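Local coordinates for protein beta-lactamase II (Erythrobacter litoralis, PDB 6V72) that probably hydrolyses beta-lactam antibiotics to substituted beta-amino acids as a zinc-dependent class B enzyme, at residues D199-T202 / A203-A206; Y205-S208 / V209-A213. All coordinates share one frame; numbering follows the deposited sequence.

Interaction 1. Residues D199-T202 / A203-A206; sequences DADT and AAYA
The carboxylate of Asp201 folds over the turn onto Ala204, three residues further along. With CG trans to the backbone N (chi1 -175°), the side chain swings forward along the chain, and OD1 accepts a hydrogen bond from Ala204 N at 3.1 Å. The donor comes in from above the carboxylate plane, 57° out of it. Just beside this bond the Ala204 methyl closes the packing, its CB 3.4 Å from Asp201 OD1. The same N-H also makes a weak bond to Asp201 O, so side chain and main chain of one residue share it. Together these bonds tie Asp201 to Ala204 where the loop after strand 179-181 leads into helix 205-215 of the metallo-beta-lactamase fold. Tyr205 carries the turn inward: its CB lies 3.6 Å from Asp201 O, while its ring runs on between loops and helix 233-243, with OH hydrogen-bonded to Met185 O. The other flank is looser and wet. One water bridges Asp201 OD1 and Ala203 N, donating to the carboxylate oxygen and accepting from the amide. A second water accepts from Ala206 N at 3.0 Å and donates to Thr202 O, four residues back. Ala203 is exposed here, whereas Thr202 packs on Ala198 of the second subunit.

Interaction 2. Residues Y205-S208 / V209-A213; sequences YAQS and VRNFA
From Tyr205 to Phe212 the chain runs as regular alpha-helix, four successive i to i+4 bonds binding the two segments, from Val209 N to Tyr205 O (2.9 Å) through to Phe212 N to Ser208 O (3.0 Å). On the outer face, the Gln207 amide stands out from the helix and works in both directions. Its CG lies opposite the backbone N and the chain then bends at chi2 (58°), which brings the amide between Arg210 and Asn211. OE1 accepts from Arg210 NH1 at 3.0 Å; the donor sits above the carbonyl plane, whereas the oxygen lies near the edge of the guanidinium. NE2 donates to Asn211 OD1 at 2.9 Å, with the acceptor close to the plane of the Gln207 amide; the two amide planes are turned 56° apart. Arg210, extended from CG to NE, doubles back along the helix and lays one guanidinium face over the backbone at Ala206 C. Its NH2 forms a salt bridge with Glu243, a calcium ligand on helix 233-243, and Asn211 ND2 bonds to Pro161 O, so both partners of Gln207 are tied elsewhere as well. The inner face is different in character. Val209 CG2 meets the edge of the Tyr205 ring, 3.7 Å from CD1, and the Val209 side chain also touches Thr238, while Ser208 OG has two carbonyl acceptors for its one proton, Gly163 O, the stronger, and Ala204 O. The buried row thus lies inward and the Gln207-centred polar chain outward, on the amphipathic helix of a beta-alpha-beta crossover that links parallel strands 179-181 and 221-223 of the smaller sheet.

How the interactions relate
Interaction 1 forms the entry to helix 205-215 and interaction 2 its first turns; their centres lie 10 Å apart and they share Tyr205 and Ala206. Tyr205 brings them near the zinc site: its side chain is about 4 Å from that of His165 and about 7 Å from that of Cys184, both zinc ligands, although no zinc is bound to this chain. Asp199, in the loop segment of interaction 1, is also a zinc-binding residue. Arg210 of interaction 2 lies near a different metal, its side chain about 7 Å from a bound calcium ion whose ligands include its salt-bridge partner Glu243. Both contacts pack against helix 233-243.

Interaction 1. Residues D199-T202 / A203-A206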
ATOM      1  N   ASP A 199      -4.680  -0.582  -8.457  1.00 21.13           N
ATOM      2  CA  ASP A 199      -5.651  -1.116  -9.413  1.00 20.76           C
ATOM      3  C   ASP A 199      -6.947  -1.550  -8.748  1.00 20.36           C
ATOM      4  O   ASP A 199      -7.777  -2.206  -9.386  1.00 21.30           O
ATOM      5  CB  ASP A 199      -5.061  -2.302 -10.182  1.00 23.26           C
ATOM      6  CG  ASP A 199      -3.808  -1.938 -10.950  1.00 31.67           C
ATOM      7  OD1 ASP A 199      -3.776  -0.855 -11.567  1.00 33.67           O
ATOM      8  OD2 ASP A 199      -2.856  -2.747 -10.941  1.00 35.09           O
ATOM      9  N   ALA A 200      -7.136  -1.211  -7.482  1.00 18.64           N
ATOM     10  CA  ALA A 200      -8.209  -1.786  -6.687  1.00 16.52           C
ATOM     11  C   ALA A 200      -9.544  -1.120  -6.981  1.00 17.83           C
ATOM     12  O   ALA A 200      -9.619   0.059  -7.351  1.00 21.83           O
ATOM     13  CB  ALA A 200      -7.902  -1.637  -5.195  1.00 18.20           C
ATOM     14  N   ASP A 201     -10.616  -1.886  -6.773  1.00 17.32           N
ATOM     15  CA  ASP A 201     -11.957  -1.323  -6.681  1.00 18.40           C
ATOM     16  C   ASP A 201     -12.229  -1.085  -5.201  1.00 16.47           C
ATOM     17  O   ASP A 201     -12.713  -1.963  -4.488  1.00 17.96           O
ATOM     18  CB  ASP A 201     -12.966  -2.262  -7.319  1.00 21.65           C
ATOM     19  CG  ASP A 201     -14.363  -1.683  -7.360  1.00 25.27           C
ATOM     20  OD1 ASP A 201     -14.690  -0.791  -6.540  1.00 24.99           O
ATOM     21  OD2 ASP A 201     -15.147  -2.155  -8.199  1.00 28.17           O
ATOM     22  N   THR A 202     -11.892   0.111  -4.721  1.00 16.35           N
ATOM     23  CA  THR A 202     -11.903   0.331  -3.278  1.00 17.32           C
ATOM     24  C   THR A 202     -13.320   0.364  -2.724  1.00 18.45           C
ATOM     25  O   THR A 202     -13.547  -0.034  -1.577  1.00 19.90           O
ATOM     26  CB  THR A 202     -11.146   1.612  -2.924  1.00 18.10           C
ATOM     27  OG1 THR A 202     -11.697   2.713  -3.651  1.00 22.93           O
ATOM     28  CG2 THR A 202      -9.652   1.466  -3.267  1.00 19.82           C
ATOM     29  N   ALA A 203     -14.287   0.814  -3.516  1.00 19.23           N
ATOM     30  CA  ALA A 203     -15.650   0.890  -3.009  1.00 20.04           C
ATOM     31  C   ALA A 203     -16.261  -0.491  -2.855  1.00 19.20           C
ATOM     32  O   ALA A 203     -17.067  -0.708  -1.940  1.00 22.18           O
ATOM     33  CB  ALA A 203     -16.514   1.743  -3.931  1.00 24.31           C
ATOM     34  N   ALA A 204     -15.881  -1.440  -3.722  1.00 18.04           N
ATOM     35  CA  ALA A 204     -16.484  -2.765  -3.734  1.00 15.55           C
ATOM     36  C   ALA A 204     -15.746  -3.757  -2.856  1.00 14.52           C
ATOM     37  O   ALA A 204     -16.310  -4.812  -2.541  1.00 14.79           O
ATOM     38  CB  ALA A 204     -16.540  -3.323  -5.163  1.00 16.95           C
ATOM     39  N   TYR A 205     -14.528  -3.409  -2.420  1.00 12.65           N
ATOM     40  CA  TYR A 205     -13.627  -4.387  -1.809  1.00 12.74           C
ATOM     41  C   TYR A 205     -14.286  -5.094  -0.630  1.00 12.19           C
ATOM     42  O   TYR A 205     -14.260  -6.330  -0.535  1.00 12.48           O
ATOM     43  CB  TYR A 205     -12.335  -3.683  -1.383  1.00 12.51           C
ATOM     44  CG  TYR A 205     -11.089  -4.544  -1.268  1.00 11.85           C
ATOM     45  CD1 TYR A 205     -11.071  -5.710  -0.508  1.00 12.40           C
ATOM     46  CD2 TYR A 205      -9.911  -4.148  -1.889  1.00 11.58           C
ATOM     47  CE1 TYR A 205      -9.918  -6.458  -0.382  1.00 12.35           C
ATOM     48  CE2 TYR A 205      -8.764  -4.889  -1.791  1.00 13.18           C
ATOM     49  CZ  TYR A 205      -8.767  -6.051  -1.049  1.00 11.86           C
ATOM     50  OH  TYR A 205      -7.588  -6.775  -0.964  1.00 14.55           O
ATOM     51  N   ALA A 206     -14.893  -4.337   0.284  1.00 12.63           N
ATOM     52  CA  ALA A 206     -15.438  -4.980   1.473  1.00 12.24           C
ATOM     53  C   ALA A 206     -16.561  -5.960   1.130  1.00 12.15           C
ATOM     54  O   ALA A 206     -16.602  -7.073   1.668  1.00 13.49           O
ATOM     55  CB  ALA A 206     -15.941  -3.914   2.455  1.00 15.55           C
TER
HETATM   56  O   HOH W   1     -13.985   1.803  -6.451  1.00 40.20           O
HETATM   57  O   HOH W   2     -14.691  -1.376   0.513  1.00 20.01           O

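Interaction 2. Residues Y205-S208 / V209-A213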
ATOM      1  N   TYR A 205     -14.528  -3.409  -2.420  1.00 12.65           N
ATOM      2  CA  TYR A 205     -13.627  -4.387  -1.809  1.00 12.74           C
ATOM      3  C   TYR A 205     -14.286  -5.094  -0.630  1.00 12.19           C
ATOM      4  O   TYR A 205     -14.260  -6.330  -0.535  1.00 12.48           O
ATOM      5  CB  TYR A 205     -12.335  -3.683  -1.383  1.00 12.51           C
ATOM      6  CG  TYR A 205     -11.089  -4.544  -1.268  1.00 11.85           C
ATOM      7  CD1 TYR A 205     -11.071  -5.710  -0.508  1.00 12.40           C
ATOM      8  CD2 TYR A 205      -9.911  -4.148  -1.889  1.00 11.58           C
ATOM      9  CE1 TYR A 205      -9.918  -6.458  -0.382  1.00 12.35           C
ATOM     10  CE2 TYR A 205      -8.764  -4.889  -1.791  1.00 13.18           C
ATOM     11  CZ  TYR A 205      -8.767  -6.051  -1.049  1.00 11.86           C
ATOM     12  OH  TYR A 205      -7.588  -6.775  -0.964  1.00 14.55           O
ATOM     13  N   ALA A 206     -14.893  -4.337   0.284  1.00 12.63           N
ATOM     14  CA  ALA A 206     -15.438  -4.980   1.473  1.00 12.24           C
ATOM     15  C   ALA A 206     -16.561  -5.960   1.130  1.00 12.15           C
ATOM     16  O   ALA A 206     -16.602  -7.073   1.668  1.00 13.49           O
ATOM     17  CB  ALA A 206     -15.941  -3.914   2.455  1.00 15.55           C
ATOM     18  N   GLN A 207     -17.481  -5.575   0.240  1.00 14.44           N
ATOM     19  CA  GLN A 207     -18.545  -6.503  -0.115  1.00 13.82           C
ATOM     20  C   GLN A 207     -17.994  -7.721  -0.844  1.00 13.19           C
ATOM     21  O   GLN A 207     -18.490  -8.832  -0.658  1.00 13.35           O
ATOM     22  CB  GLN A 207     -19.610  -5.817  -0.972  1.00 15.22           C
ATOM     23  CG  GLN A 207     -20.810  -6.710  -1.255  1.00 17.13           C
ATOM     24  CD  GLN A 207     -21.493  -7.193   0.027  1.00 19.57           C
ATOM     25  OE1 GLN A 207     -21.715  -6.416   0.981  1.00 21.86           O
ATOM     26  NE2 GLN A 207     -21.828  -8.468   0.061  1.00 19.97           N
ATOM     27  N   SER A 208     -16.973  -7.537  -1.684  1.00 12.09           N
ATOM     28  CA  SER A 208     -16.386  -8.699  -2.347  1.00 11.13           C
ATOM     29  C   SER A 208     -15.766  -9.651  -1.341  1.00 11.71           C
ATOM     30  O   SER A 208     -15.861 -10.874  -1.495  1.00 12.55           O
ATOM     31  CB  SER A 208     -15.360  -8.254  -3.389  1.00 11.79           C
ATOM     32  OG  SER A 208     -15.980  -7.380  -4.344  1.00 12.76           O
ATOM     33  N   VAL A 209     -15.147  -9.125  -0.287  1.00 11.88           N
ATOM     34  CA  VAL A 209     -14.634 -10.020   0.747  1.00 11.88           C
ATOM     35  C   VAL A 209     -15.787 -10.742   1.446  1.00 11.80           C
ATOM     36  O   VAL A 209     -15.705 -11.942   1.720  1.00 12.83           O
ATOM     37  CB  VAL A 209     -13.751  -9.245   1.746  1.00 11.97           C
ATOM     38  CG1 VAL A 209     -13.332 -10.135   2.925  1.00 14.14           C
ATOM     39  CG2 VAL A 209     -12.510  -8.727   1.055  1.00 12.68           C
ATOM     40  N   ARG A 210     -16.888 -10.034   1.729  1.00 12.39           N
ATOM     41  CA  ARG A 210     -18.035 -10.705   2.332  1.00 13.42           C
ATOM     42  C   ARG A 210     -18.564 -11.794   1.420  1.00 13.60           C
ATOM     43  O   ARG A 210     -19.012 -12.848   1.894  1.00 15.16           O
ATOM     44  CB  ARG A 210     -19.155  -9.709   2.620  1.00 13.55           C
ATOM     45  CG  ARG A 210     -18.812  -8.624   3.643  1.00 14.26           C
ATOM     46  CD  ARG A 210     -20.077  -7.812   3.989  1.00 15.54           C
ATOM     47  NE  ARG A 210     -19.695  -6.648   4.783  1.00 17.94           N
ATOM     48  CZ  ARG A 210     -19.571  -5.412   4.308  1.00 17.29           C
ATOM     49  NH1 ARG A 210     -19.887  -5.137   3.043  1.00 18.97           N
ATOM     50  NH2 ARG A 210     -19.142  -4.442   5.109  1.00 19.81           N
ATOM     51  N   ASN A 211     -18.583 -11.530   0.105  1.00 12.96           N
ATOM     52  CA  ASN A 211     -19.068 -12.522  -0.853  1.00 12.54           C
ATOM     53  C   ASN A 211     -18.196 -13.775  -0.834  1.00 12.34           C
ATOM     54  O   ASN A 211     -18.705 -14.895  -0.836  1.00 14.36           O
ATOM     55  CB  ASN A 211     -19.084 -11.914  -2.254  1.00 12.15           C
ATOM     56  CG  ASN A 211     -20.156 -10.835  -2.414  1.00 13.12           C
ATOM     57  OD1 ASN A 211     -21.111 -10.758  -1.627  1.00 16.32           O
ATOM     58  ND2 ASN A 211     -20.018 -10.024  -3.446  1.00 14.80           N
ATOM     59  N   PHE A 212     -16.873 -13.591  -0.826  1.00 13.58           N
ATOM     60  CA  PHE A 212     -15.943 -14.720  -0.711  1.00 12.44           C
ATOM     61  C   PHE A 212     -16.191 -15.516   0.566  1.00 13.74           C
ATOM     62  O   PHE A 212     -16.239 -16.755   0.542  1.00 13.95           O
ATOM     63  CB  PHE A 212     -14.499 -14.196  -0.756  1.00 12.21           C
ATOM     64  CG  PHE A 212     -13.443 -15.223  -0.414  1.00 12.92           C
ATOM     65  CD1 PHE A 212     -13.105 -16.223  -1.313  1.00 13.35           C
ATOM     66  CD2 PHE A 212     -12.770 -15.166   0.797  1.00 14.17           C
ATOM     67  CE1 PHE A 212     -12.110 -17.156  -1.000  1.00 11.89           C
ATOM     68  CE2 PHE A 212     -11.775 -16.092   1.119  1.00 14.91           C
ATOM     69  CZ  PHE A 212     -11.450 -17.091   0.214  1.00 13.89           C
ATOM     70  N   ALA A 213     -16.331 -14.815   1.698  1.00 12.74           N
ATOM     71  CA  ALA A 213     -16.559 -15.499   2.972  1.00 13.46           C
ATOM     72  C   ALA A 213     -17.836 -16.328   2.934  1.00 13.78           C
ATOM     73  O   ALA A 213     -17.890 -17.424   3.506  1.00 19.40           O
ATOM     74  CB  ALA A 213     -16.623 -14.477   4.106  1.00 15.86           C
TER